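Long-range contacts in 16S rRNA aminocarboxypropyltransferase (Vulcanisaeta distributa, PDB 5APG), which probably transfers the 3-amino-3-carboxypropyl group of S-adenosylmethionine to an N1-methylpseudouridine of 16S rRNA, the last step in making the hypermodified m1acp3-pseudouridine: residues S40-D46 and K87-L93; L68-W73 and I109-I113; R92-L96 and A118-I122. All coordinates share one frame. Residues are numbered along the deposited sequence.

Contact 1: residues S40-D46 and K87-L93; sequences SGSIILD and KFIRRRL. With EEM ([(3S)-3-amino-4-hydroxy-4-oxo-butyl]-[[(2S,3S,4R,5R)-5-(6-aminopurin-9-yl)-3,4-dihydroxy-oxolan-2-yl]methyl]-methyl-selanium), chain D.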
loop_
_atom_site.group_PDB
_atom_site.type_symbol
_atom_site.label_atom_id
_atom_site.label_comp_id
_atom_site.label_asym_id
_atom_site.label_seq_id
_atom_site.Cartn_x
_atom_site.Cartn_y
_atom_site.Cartn_z
ATOM N N SER A 40 -11.040 -13.356 4.060
ATOM C CA SER A 40 -10.876 -14.049 2.784
ATOM C C SER A 40 -11.620 -13.316 1.672
ATOM O O SER A 40 -12.706 -12.781 1.887
ATOM C CB SER A 40 -11.376 -15.493 2.881
ATOM O OG SER A 40 -10.506 -16.283 3.671
ATOM N N GLY A 41 -11.032 -13.283 0.481
ATOM C CA GLY A 41 -11.686 -12.660 -0.653
ATOM C C GLY A 41 -11.554 -11.150 -0.656
ATOM O O GLY A 41 -12.111 -10.477 -1.519
ATOM N N SER A 42 -10.821 -10.614 0.315
ATOM C CA SER A 42 -10.541 -9.185 0.346
ATOM C C SER A 42 -9.407 -8.861 -0.619
ATOM O O SER A 42 -8.666 -9.749 -1.037
ATOM C CB SER A 42 -10.169 -8.724 1.759
ATOM O OG SER A 42 -9.014 -9.397 2.242
ATOM N N ILE A 43 -9.290 -7.589 -0.981
ATOM C CA ILE A 43 -8.067 -7.090 -1.593
ATOM C C ILE A 43 -6.964 -7.121 -0.544
ATOM O O ILE A 43 -7.147 -6.595 0.555
ATOM C CB ILE A 43 -8.216 -5.638 -2.113
ATOM C CG1 ILE A 43 -9.346 -5.526 -3.140
ATOM C CG2 ILE A 43 -6.896 -5.137 -2.698
ATOM C CD1 ILE A 43 -9.059 -6.268 -4.433
ATOM N N ILE A 44 -5.824 -7.729 -0.863
ATOM C CA ILE A 44 -4.663 -7.560 -0.000
ATOM C C ILE A 44 -3.572 -6.831 -0.769
ATOM O O ILE A 44 -3.224 -7.191 -1.902
ATOM C CB ILE A 44 -4.124 -8.906 0.581
ATOM C CG1 ILE A 44 -3.162 -8.623 1.742
ATOM C CG2 ILE A 44 -3.431 -9.776 -0.483
ATOM C CD1 ILE A 44 -2.724 -9.863 2.507
ATOM N N LEU A 45 -3.070 -5.759 -0.173
ATOM C CA LEU A 45 -1.930 -5.076 -0.754
ATOM C C LEU A 45 -0.735 -6.002 -0.624
ATOM O O LEU A 45 -0.537 -6.645 0.410
ATOM C CB LEU A 45 -1.675 -3.730 -0.079
ATOM C CG LEU A 45 -2.790 -2.689 -0.239
ATOM C CD1 LEU A 45 -2.339 -1.344 0.298
ATOM C CD2 LEU A 45 -3.232 -2.565 -1.690
ATOM N N ASP A 46 0.044 -6.094 -1.691
ATOM C CA ASP A 46 1.170 -7.009 -1.735
ATOM C C ASP A 46 2.176 -6.457 -2.727
ATOM O O ASP A 46 1.957 -6.533 -3.934
ATOM C CB ASP A 46 0.707 -8.416 -2.135
ATOM C CG ASP A 46 1.826 -9.446 -2.095
ATOM O OD1 ASP A 46 3.023 -9.076 -2.143
ATOM O OD2 ASP A 46 1.500 -10.648 -2.026
ATOM N N LYS A 87 -5.975 -17.127 -0.737
ATOM C CA LYS A 87 -6.993 -16.582 0.156
ATOM C C LYS A 87 -7.473 -15.181 -0.253
ATOM O O LYS A 87 -8.612 -14.796 0.029
ATOM C CB LYS A 87 -6.434 -16.564 1.583
ATOM C CG LYS A 87 -7.268 -15.856 2.642
ATOM C CD LYS A 87 -6.658 -16.100 4.024
ATOM C CE LYS A 87 -7.321 -15.272 5.121
ATOM N NZ LYS A 87 -8.739 -15.635 5.387
ATOM N N PHE A 88 -6.608 -14.429 -0.928
ATOM C CA PHE A 88 -6.865 -13.018 -1.203
ATOM C C PHE A 88 -6.845 -12.662 -2.687
ATOM O O PHE A 88 -6.433 -13.459 -3.532
ATOM C CB PHE A 88 -5.823 -12.147 -0.510
ATOM C CG PHE A 88 -5.700 -12.384 0.965
ATOM C CD1 PHE A 88 -6.569 -11.778 1.855
ATOM C CD2 PHE A 88 -4.700 -13.206 1.463
ATOM C CE1 PHE A 88 -6.450 -11.994 3.216
ATOM C CE2 PHE A 88 -4.577 -13.427 2.820
ATOM C CZ PHE A 88 -5.453 -12.816 3.698
ATOM N N ILE A 89 -7.282 -11.442 -2.984
ATOM C CA ILE A 89 -7.037 -10.824 -4.276
ATOM C C ILE A 89 -5.809 -9.924 -4.129
ATOM O O ILE A 89 -5.897 -8.801 -3.623
ATOM C CB ILE A 89 -8.253 -10.021 -4.773
ATOM C CG1 ILE A 89 -9.447 -10.959 -4.978
ATOM C CG2 ILE A 89 -7.931 -9.311 -6.081
ATOM C CD1 ILE A 89 -10.781 -10.253 -5.072
ATOM N N ARG A 90 -4.663 -10.440 -4.566
ATOM C CA ARG A 90 -3.374 -9.808 -4.305
ATOM C C ARG A 90 -3.060 -8.742 -5.344
ATOM O O ARG A 90 -3.048 -9.021 -6.542
ATOM C CB ARG A 90 -2.262 -10.862 -4.279
ATOM C CG ARG A 90 -2.481 -11.961 -3.245
ATOM C CD ARG A 90 -1.503 -13.118 -3.438
ATOM N NE ARG A 90 -0.130 -12.746 -3.107
ATOM C CZ ARG A 90 0.897 -13.590 -3.129
ATOM N NH1 ARG A 90 0.703 -14.860 -3.467
ATOM N NH2 ARG A 90 2.115 -13.171 -2.812
ATOM N N ARG A 91 -2.803 -7.524 -4.879
ATOM C CA ARG A 91 -2.518 -6.402 -5.770
ATOM C C ARG A 91 -1.364 -5.546 -5.255
ATOM O O ARG A 91 -1.329 -5.184 -4.077
ATOM C CB ARG A 91 -3.763 -5.521 -5.944
ATOM C CG ARG A 91 -4.948 -6.199 -6.632
ATOM C CD ARG A 91 -4.618 -6.561 -8.093
ATOM N NE ARG A 91 -5.774 -7.119 -8.797
ATOM C CZ ARG A 91 -6.062 -8.416 -8.868
ATOM N NH1 ARG A 91 -5.281 -9.314 -8.273
ATOM N NH2 ARG A 91 -7.137 -8.820 -9.536
ATOM N N ARG A 92 -0.419 -5.219 -6.132
ATOM C CA ARG A 92 0.577 -4.215 -5.786
ATOM C C ARG A 92 -0.038 -2.854 -6.048
ATOM O O ARG A 92 -1.051 -2.745 -6.739
ATOM C CB ARG A 92 1.874 -4.379 -6.593
ATOM C CG ARG A 92 1.735 -4.125 -8.103
ATOM C CD ARG A 92 3.118 -4.022 -8.753
ATOM N NE ARG A 92 3.084 -3.835 -10.204
ATOM C CZ ARG A 92 2.994 -2.656 -10.813
ATOM N NH1 ARG A 92 2.899 -1.541 -10.100
ATOM N NH2 ARG A 92 2.985 -2.591 -12.139
ATOM N N LEU A 93 0.557 -1.813 -5.484
ATOM C CA LEU A 93 0.148 -0.471 -5.846
ATOM C C LEU A 93 0.851 -0.081 -7.132
ATOM O O LEU A 93 1.978 -0.502 -7.373
ATOM C CB LEU A 93 0.470 0.531 -4.738
ATOM C CG LEU A 93 -0.406 0.422 -3.490
ATOM C CD1 LEU A 93 0.195 1.266 -2.394
ATOM C CD2 LEU A 93 -1.836 0.859 -3.798
HETATM C C2 EEM D . 1.689 -2.664 -2.311
HETATM N N3 EEM D . 1.670 -2.506 -1.022
HETATM C C4 EEM D . 2.493 -1.647 -0.448
HETATM C "C1'" EEM D . 1.939 -1.703 2.012
HETATM C "C2'" EEM D . 2.286 -3.200 2.207
HETATM C "C3'" EEM D . 3.369 -3.137 3.075
HETATM C "C4'" EEM D . 3.219 -2.107 3.926
HETATM C "C5'" EEM D . 4.467 -1.369 4.241
HETATM O O EEM D . 4.650 2.390 7.803
HETATM C C EEM D . 5.565 1.962 8.452
HETATM O OXT EEM D . 5.632 2.186 9.648
HETATM C CA EEM D . 6.624 1.097 7.805
HETATM N N EEM D . 7.682 0.901 8.755
HETATM C CB EEM D . 5.935 -0.207 7.430
HETATM C CG EEM D . 6.716 -1.076 6.467
HETATM SE SE EEM D . 5.519 -2.363 5.553
HETATM C CE EEM D . 6.556 -3.629 4.517
HETATM O "O4'" EEM D . 2.380 -1.078 3.024
HETATM O "O3'" EEM D . 3.672 -4.448 3.694
HETATM O "O2'" EEM D . 1.145 -3.686 2.923
HETATM N N9 EEM D . 2.716 -1.266 0.819
HETATM C C8 EEM D . 3.679 -0.368 0.770
HETATM N N7 EEM D . 4.092 -0.168 -0.461
HETATM C C5 EEM D . 3.361 -0.954 -1.269
HETATM N N1 EEM D . 2.495 -2.032 -3.138
HETATM C C6 EEM D . 3.352 -1.171 -2.675
HETATM N N6 EEM D . 4.240 -0.489 -3.531
#

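Contact 2: residues L68-W73 and I109-I113; sequences LIDCSW and ILSTI. With EEM ([(3S)-3-amino-4-hydroxy-4-oxo-butyl]-[[(2S,3S,4R,5R)-5-(6-aminopurin-9-yl)-3,4-dihydroxy-oxolan-2-yl]methyl]-methyl-selanium), chain D.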
loop_
_atom_site.group_PDB
_atom_site.type_symbol
_atom_site.label_atom_id
_atom_site.label_comp_id
_atom_site.label_asym_id
_atom_site.label_seq_id
_atom_site.Cartn_x
_atom_site.Cartn_y
_atom_site.Cartn_z
ATOM N N LEU A 68 -3.944 -5.725 4.772
ATOM C CA LEU A 68 -2.516 -5.455 4.642
ATOM C C LEU A 68 -1.728 -6.213 5.697
ATOM O O LEU A 68 -2.225 -6.482 6.792
ATOM C CB LEU A 68 -2.199 -3.959 4.776
ATOM C CG LEU A 68 -2.683 -2.910 3.777
ATOM C CD1 LEU A 68 -4.112 -2.465 4.073
ATOM C CD2 LEU A 68 -1.728 -1.725 3.798
ATOM N N ILE A 69 -0.487 -6.538 5.365
ATOM C CA ILE A 69 0.459 -7.025 6.354
ATOM C C ILE A 69 1.457 -5.913 6.644
ATOM O O ILE A 69 2.100 -5.391 5.730
ATOM C CB ILE A 69 1.198 -8.290 5.875
ATOM C CG1 ILE A 69 0.214 -9.453 5.709
ATOM C CG2 ILE A 69 2.294 -8.668 6.864
ATOM C CD1 ILE A 69 0.787 -10.634 4.931
ATOM N N ASP A 70 1.568 -5.527 7.910
ATOM C CA ASP A 70 2.559 -4.538 8.310
ATOM C C ASP A 70 3.781 -5.236 8.898
ATOM O O ASP A 70 3.683 -5.952 9.893
ATOM C CB ASP A 70 1.972 -3.548 9.322
ATOM C CG ASP A 70 2.994 -2.537 9.813
ATOM O OD1 ASP A 70 3.201 -1.515 9.128
ATOM O OD2 ASP A 70 3.591 -2.758 10.883
ATOM N N CYS A 71 4.930 -5.032 8.267
ATOM C CA CYS A 71 6.179 -5.642 8.710
ATOM C C CYS A 71 7.322 -4.742 8.282
ATOM O O CYS A 71 7.087 -3.715 7.671
ATOM C CB CYS A 71 6.334 -7.044 8.123
ATOM S SG CYS A 71 6.395 -7.082 6.310
ATOM N N SER A 72 8.558 -5.105 8.595
ATOM C CA SER A 72 9.685 -4.324 8.102
ATOM C C SER A 72 9.865 -4.594 6.612
ATOM O O SER A 72 9.508 -5.667 6.127
ATOM C CB SER A 72 10.966 -4.664 8.864
ATOM O OG SER A 72 11.423 -5.958 8.516
ATOM N N TRP A 73 10.411 -3.627 5.882
ATOM C CA TRP A 73 10.670 -3.837 4.461
ATOM C C TRP A 73 11.748 -4.895 4.246
ATOM O O TRP A 73 11.778 -5.558 3.209
ATOM C CB TRP A 73 11.060 -2.526 3.776
ATOM C CG TRP A 73 9.862 -1.764 3.282
ATOM C CD1 TRP A 73 9.330 -0.629 3.820
ATOM C CD2 TRP A 73 9.031 -2.107 2.164
ATOM N NE1 TRP A 73 8.226 -0.237 3.098
ATOM C CE2 TRP A 73 8.019 -1.130 2.079
ATOM C CE3 TRP A 73 9.049 -3.144 1.225
ATOM C CZ2 TRP A 73 7.038 -1.153 1.091
ATOM C CZ3 TRP A 73 8.070 -3.169 0.243
ATOM C CH2 TRP A 73 7.078 -2.178 0.184
ATOM N N ILE A 109 8.489 2.181 -2.636
ATOM C CA ILE A 109 8.610 1.730 -1.253
ATOM C C ILE A 109 7.885 2.687 -0.308
ATOM O O ILE A 109 8.467 3.656 0.174
ATOM C CB ILE A 109 10.091 1.601 -0.838
ATOM C CG1 ILE A 109 10.847 0.702 -1.827
ATOM C CG2 ILE A 109 10.209 1.078 0.586
ATOM C CD1 ILE A 109 10.257 -0.689 -1.976
ATOM N N LEU A 110 6.610 2.404 -0.043
ATOM C CA LEU A 110 5.772 3.313 0.733
ATOM C C LEU A 110 5.600 2.863 2.178
ATOM O O LEU A 110 5.733 1.681 2.488
ATOM C CB LEU A 110 4.391 3.449 0.081
ATOM C CG LEU A 110 4.372 3.764 -1.419
ATOM C CD1 LEU A 110 2.937 3.896 -1.921
ATOM C CD2 LEU A 110 5.169 5.033 -1.717
ATOM N N SER A 111 5.292 3.814 3.055
ATOM C CA SER A 111 4.871 3.475 4.408
ATOM C C SER A 111 3.496 2.824 4.342
ATOM O O SER A 111 2.789 2.948 3.341
ATOM C CB SER A 111 4.830 4.715 5.305
ATOM O OG SER A 111 3.781 5.598 4.926
ATOM N N THR A 112 3.123 2.118 5.403
ATOM C CA THR A 112 1.827 1.461 5.440
ATOM C C THR A 112 0.700 2.487 5.271
ATOM O O THR A 112 -0.260 2.246 4.539
ATOM C CB THR A 112 1.646 0.666 6.746
ATOM O OG1 THR A 112 2.625 -0.379 6.798
ATOM C CG2 THR A 112 0.248 0.043 6.817
ATOM N N ILE A 113 0.830 3.648 5.911
ATOM C CA ILE A 113 -0.243 4.637 5.840
ATOM C C ILE A 113 -0.342 5.253 4.440
ATOM O O ILE A 113 -1.442 5.531 3.961
ATOM C CB ILE A 113 -0.079 5.759 6.917
ATOM C CG1 ILE A 113 -1.330 6.630 6.964
ATOM C CG2 ILE A 113 1.158 6.627 6.669
ATOM C CD1 ILE A 113 -1.439 7.511 8.212
HETATM C C2 EEM D . 1.689 -2.664 -2.311
HETATM N N3 EEM D . 1.670 -2.506 -1.022
HETATM C C4 EEM D . 2.493 -1.647 -0.448
HETATM C "C1'" EEM D . 1.939 -1.703 2.012
HETATM C "C2'" EEM D . 2.286 -3.200 2.207
HETATM C "C3'" EEM D . 3.369 -3.137 3.075
HETATM C "C4'" EEM D . 3.219 -2.107 3.926
HETATM C "C5'" EEM D . 4.467 -1.369 4.241
HETATM O O EEM D . 4.650 2.390 7.803
HETATM C C EEM D . 5.565 1.962 8.452
HETATM O OXT EEM D . 5.632 2.186 9.648
HETATM C CA EEM D . 6.624 1.097 7.805
HETATM N N EEM D . 7.682 0.901 8.755
HETATM C CB EEM D . 5.935 -0.207 7.430
HETATM C CG EEM D . 6.716 -1.076 6.467
HETATM SE SE EEM D . 5.519 -2.363 5.553
HETATM C CE EEM D . 6.556 -3.629 4.517
HETATM O "O4'" EEM D . 2.380 -1.078 3.024
HETATM O "O3'" EEM D . 3.672 -4.448 3.694
HETATM O "O2'" EEM D . 1.145 -3.686 2.923
HETATM N N9 EEM D . 2.716 -1.266 0.819
HETATM C C8 EEM D . 3.679 -0.368 0.770
HETATM N N7 EEM D . 4.092 -0.168 -0.461
HETATM C C5 EEM D . 3.361 -0.954 -1.269
HETATM N N1 EEM D . 2.495 -2.032 -3.138
HETATM C C6 EEM D . 3.352 -1.171 -2.675
HETATM N N6 EEM D . 4.240 -0.489 -3.531
#

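Contact 3: residues R92-L96 and A118-I122; sequences RLPLL and AALYI. With EEM ([(3S)-3-amino-4-hydroxy-4-oxo-butyl]-[[(2S,3S,4R,5R)-5-(6-aminopurin-9-yl)-3,4-dihydroxy-oxolan-2-yl]methyl]-methyl-selanium), chain D.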
loop_
_atom_site.group_PDB
_atom_site.type_symbol
_atom_site.label_atom_id
_atom_site.label_comp_id
_atom_site.label_asym_id
_atom_site.label_seq_id
_atom_site.Cartn_x
_atom_site.Cartn_y
_atom_site.Cartn_z
ATOM N N ARG A 92 -0.419 -5.219 -6.132
ATOM C CA ARG A 92 0.577 -4.215 -5.786
ATOM C C ARG A 92 -0.038 -2.854 -6.048
ATOM O O ARG A 92 -1.051 -2.745 -6.739
ATOM C CB ARG A 92 1.874 -4.379 -6.593
ATOM C CG ARG A 92 1.735 -4.125 -8.103
ATOM C CD ARG A 92 3.118 -4.022 -8.753
ATOM N NE ARG A 92 3.084 -3.835 -10.204
ATOM C CZ ARG A 92 2.994 -2.656 -10.813
ATOM N NH1 ARG A 92 2.899 -1.541 -10.100
ATOM N NH2 ARG A 92 2.985 -2.591 -12.139
ATOM N N LEU A 93 0.557 -1.813 -5.484
ATOM C CA LEU A 93 0.148 -0.471 -5.846
ATOM C C LEU A 93 0.851 -0.081 -7.132
ATOM O O LEU A 93 1.978 -0.502 -7.373
ATOM C CB LEU A 93 0.470 0.531 -4.738
ATOM C CG LEU A 93 -0.406 0.422 -3.490
ATOM C CD1 LEU A 93 0.195 1.266 -2.394
ATOM C CD2 LEU A 93 -1.836 0.859 -3.798
ATOM N N PRO A 94 0.179 0.715 -7.972
ATOM C CA PRO A 94 0.878 1.334 -9.098
ATOM C C PRO A 94 1.987 2.230 -8.572
ATOM O O PRO A 94 1.948 2.647 -7.407
ATOM C CB PRO A 94 -0.218 2.141 -9.810
ATOM C CG PRO A 94 -1.309 2.273 -8.826
ATOM C CD PRO A 94 -1.251 1.058 -7.951
ATOM N N LEU A 95 2.960 2.526 -9.423
ATOM C CA LEU A 95 4.183 3.188 -8.996
ATOM C C LEU A 95 3.937 4.599 -8.479
ATOM O O LEU A 95 3.399 5.451 -9.191
ATOM C CB LEU A 95 5.185 3.224 -10.151
ATOM C CG LEU A 95 6.567 3.736 -9.748
ATOM C CD1 LEU A 95 7.241 2.752 -8.802
ATOM C CD2 LEU A 95 7.414 3.976 -10.973
ATOM N N LEU A 96 4.348 4.838 -7.237
ATOM C CA LEU A 96 4.168 6.131 -6.595
ATOM C C LEU A 96 5.444 6.530 -5.867
ATOM O O LEU A 96 6.301 5.691 -5.584
ATOM C CB LEU A 96 2.984 6.091 -5.624
ATOM C CG LEU A 96 1.612 5.931 -6.284
ATOM C CD1 LEU A 96 0.587 5.366 -5.302
ATOM C CD2 LEU A 96 1.131 7.261 -6.854
ATOM N N ALA A 118 -3.060 5.595 -0.762
ATOM C CA ALA A 118 -2.980 5.396 -2.208
ATOM C C ALA A 118 -4.074 4.449 -2.701
ATOM O O ALA A 118 -4.740 4.720 -3.706
ATOM C CB ALA A 118 -1.604 4.864 -2.600
ATOM N N ALA A 119 -4.257 3.337 -1.994
ATOM C CA ALA A 119 -5.277 2.365 -2.361
ATOM C C ALA A 119 -6.662 3.005 -2.327
ATOM O O ALA A 119 -7.457 2.840 -3.255
ATOM C CB ALA A 119 -5.225 1.153 -1.435
ATOM N N LEU A 120 -6.943 3.730 -1.249
ATOM C CA LEU A 120 -8.210 4.447 -1.107
ATOM C C LEU A 120 -8.434 5.434 -2.252
ATOM O O LEU A 120 -9.508 5.471 -2.860
ATOM C CB LEU A 120 -8.253 5.194 0.231
ATOM C CG LEU A 120 -8.382 4.343 1.497
ATOM C CD1 LEU A 120 -8.272 5.211 2.752
ATOM C CD2 LEU A 120 -9.689 3.571 1.489
ATOM N N TYR A 121 -7.418 6.242 -2.533
ATOM C CA TYR A 121 -7.509 7.244 -3.591
ATOM C C TYR A 121 -7.834 6.596 -4.941
ATOM O O TYR A 121 -8.758 7.017 -5.639
ATOM C CB TYR A 121 -6.202 8.034 -3.684
ATOM C CG TYR A 121 -6.299 9.291 -4.524
ATOM C CD1 TYR A 121 -6.276 9.232 -5.913
ATOM C CD2 TYR A 121 -6.415 10.541 -3.924
ATOM C CE1 TYR A 121 -6.365 10.381 -6.681
ATOM C CE2 TYR A 121 -6.506 11.697 -4.683
ATOM C CZ TYR A 121 -6.480 11.610 -6.059
ATOM O OH TYR A 121 -6.569 12.753 -6.818
ATOM N N ILE A 122 -7.075 5.562 -5.290
ATOM C CA ILE A 122 -7.232 4.879 -6.574
ATOM C C ILE A 122 -8.631 4.281 -6.716
ATOM O O ILE A 122 -9.208 4.272 -7.804
ATOM C CB ILE A 122 -6.155 3.780 -6.739
ATOM C CG1 ILE A 122 -4.790 4.424 -6.980
ATOM C CG2 ILE A 122 -6.488 2.833 -7.898
ATOM C CD1 ILE A 122 -3.629 3.550 -6.564
HETATM C C2 EEM D . 1.689 -2.664 -2.311
HETATM N N3 EEM D . 1.670 -2.506 -1.022
HETATM C C4 EEM D . 2.493 -1.647 -0.448
HETATM C "C1'" EEM D . 1.939 -1.703 2.012
HETATM C "C2'" EEM D . 2.286 -3.200 2.207
HETATM C "C3'" EEM D . 3.369 -3.137 3.075
HETATM C "C4'" EEM D . 3.219 -2.107 3.926
HETATM C "C5'" EEM D . 4.467 -1.369 4.241
HETATM O O EEM D . 4.650 2.390 7.803
HETATM C C EEM D . 5.565 1.962 8.452
HETATM O OXT EEM D . 5.632 2.186 9.648
HETATM C CA EEM D . 6.624 1.097 7.805
HETATM N N EEM D . 7.682 0.901 8.755
HETATM C CB EEM D . 5.935 -0.207 7.430
HETATM C CG EEM D . 6.716 -1.076 6.467
HETATM SE SE EEM D . 5.519 -2.363 5.553
HETATM C CE EEM D . 6.556 -3.629 4.517
HETATM O "O4'" EEM D . 2.380 -1.078 3.024
HETATM O "O3'" EEM D . 3.672 -4.448 3.694
HETATM O "O2'" EEM D . 1.145 -3.686 2.923
HETATM N N9 EEM D . 2.716 -1.266 0.819
HETATM C C8 EEM D . 3.679 -0.368 0.770
HETATM N N7 EEM D . 4.092 -0.168 -0.461
HETATM C C5 EEM D . 3.361 -0.954 -1.269
HETATM N N1 EEM D . 2.495 -2.032 -3.138
HETATM C C6 EEM D . 3.352 -1.171 -2.675
HETATM N N6 EEM D . 4.240 -0.489 -3.531
#

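Contact 1: residues S40-D46 and K87-L93
Ile44 lays its CD1 methyl over one face of the Phe88 ring, 4.0 Å from the ring centroid and 8° off the normal, a CH-pi contact, while its CG2 packs 3.4 Å from Phe88 CB and 3.6 Å from Arg90 CG. Ile44 and Arg90 share one face of the parallel strand pair 43-45 and 89-91, whose axes approach to 4.7 Å at an angle of 33°, and Phe88 packs just before strand 89-91. The backbone bonding is that of parallel strands: Ile89 N donates to Ser42 O (2.9 Å) and Ile89 O accepts from Ile44 N (3.0 Å), and likewise Arg91 N donates to Ile44 O (3.0 Å) and Arg91 O accepts from Asp46 N (2.9 Å). On the other face, Ile43 CD1 meets Ile89 CG2 at 3.6 Å. Where the strands run out, Arg90 reaches along the pair to Asp46, NH2 and NE lying 2.7 and 2.9 Å from OD2 in a salt bridge, while Asp46 OD1 bonds to Thr48. At the opposite end, Lys87 NZ donates to Ser40 OG (2.5 Å). The C-terminal ends of both strands open into the cofactor site of this SPOUT-fold enzyme. There Leu93 N donates to N1 of the adenine of the selenium analogue of S-adenosylmethionine (3.1 Å), and Leu45 CB lies 3.7 Å from N3 of the same adenine. Within the five-stranded parallel sheet, 89-91 is an outermost strand and 43-45 has 66-70 as its other neighbour, with Ile43 and Leu45 bonded through their backbones to Ser67; helix 112-122 packs on Leu45 and Leu93 through Ala115.

Contact 2: residues L68-W73 and I109-I113
Strand 66-70 ends at Asp70 and the chain runs on through Cys71 and the N-cap residue Ser72 to Trp73, while 109-111 is loop and leads into helix 112-122 at Thr112; the end-to-end directions of the touching parts, 68 to 73 and 109 to 112, diverge by 136°. The CA atoms stay apart, 6.7 Å between Asp70 and Thr112 and 8.2 Å between Trp73 and Ile109, so the two backbones frame a cleft bridged by side chains. This is the cofactor pocket of the SPOUT fold, occupied here by the selenium analogue of S-adenosylmethionine. At one end Thr112 OG1 donates to Asp70 OD1 (2.7 Å), and the other carboxylate oxygen of Asp70 is held by a salt bridge to Arg9. Leu68 CD2 adds a looser apolar contact with Thr112 CG2, at 4.0 Å. At the other end the Trp73 indole meets Ile109, whose CG2 sits 3.5 Å from the centroid of the five-membered ring in a CH-pi contact, and Trp73 NE1 donates to Leu110 O (3.2 Å). Helix 170-182 backs this corner, with Leu181 touching both Trp73 and Ile109. The ligand is gripped mainly by backbone groups: its O3' donates to Ile69 O (2.7 Å), and its carboxylate O accepts from Thr112 N (2.9 Å) at the first turn of the helix, where Ser111 is the N-cap. Trp73 is sandwiched, with Ile109 CG2 over one face of the indole and the ligand's methyl carbon CE, bonded to selenium, over the opposite one.

Contact 3: residues R92-L96 and A118-I122
Leu93 and Ile122 each bury 46 Å² here, followed by Ala118 with 39 Å², and these three residues carry a small contact of 193 Å² between an irregular loop and helix 112-122. Leu93 points its CA-to-CB bond toward the helix, and both its methyls lie near Ala118 CB, CD1 at 4.0 Å and CD2 at 4.2 Å; Leu93 CD2 extends on to Ala119 CB (4.1 Å) and Ile122 CD1 (4.3 Å). Ile122, one turn beyond Ala118 and tied to it by the helical bond from Ile122 N to Ala118 O (2.9 Å), turns its CD1 to the ring of Pro94, 3.5 Å from CG. Ala118 also receives Leu96, whose CD1 comes to 3.5 Å from its CB. Because Ala118 and Ala119 carry only methyls, the loop leucines settle close to the helix, and the CA atoms of Leu93 and Ala119 are 7.0 Å apart. Leu95 takes another course, toward helix 160-165, where it meets Leu164 and Leu165. Helix 141-153 closes over the same loop, Tyr153 touching Pro94 and Leu150 touching Leu96. The backbone of Leu93 meanwhile serves the cofactor site: its N donates to N1 of the ligand's adenine (3.1 Å), and its O accepts from NH1 of Arg92 (3.1 Å), a guanidinium also in a salt bridge with Glu161. The contact itself is wholly apolar, which implies that between these two segments the association rests on apolar packing, while polar groups of the loop are bonded elsewhere, those of the Leu93 backbone to the adenine and to Arg92.

Overall arrangement
All three contacts touch one ligand, and their centres lie 13 to 14 Å apart. Contact 1 pairs strands 43-45 and 89-91; contact 2 starts from strand 66-70, next to 43-45 in the same parallel sheet, and crosses to the start of helix 112-122; contact 3 meets that helix at its far end. Along the chain the segments come as 40-46, 68-73, 87-93 overlapping 92-96, 109-113 and 118-122, so contact 2 interleaves with both others. Leu93 belongs to contacts 1 and 3 and packs on Leu110 of contact 2, while Leu45 touches Leu68. Together, strand ends, loops and the start of helix 112-122 line much of the cofactor site.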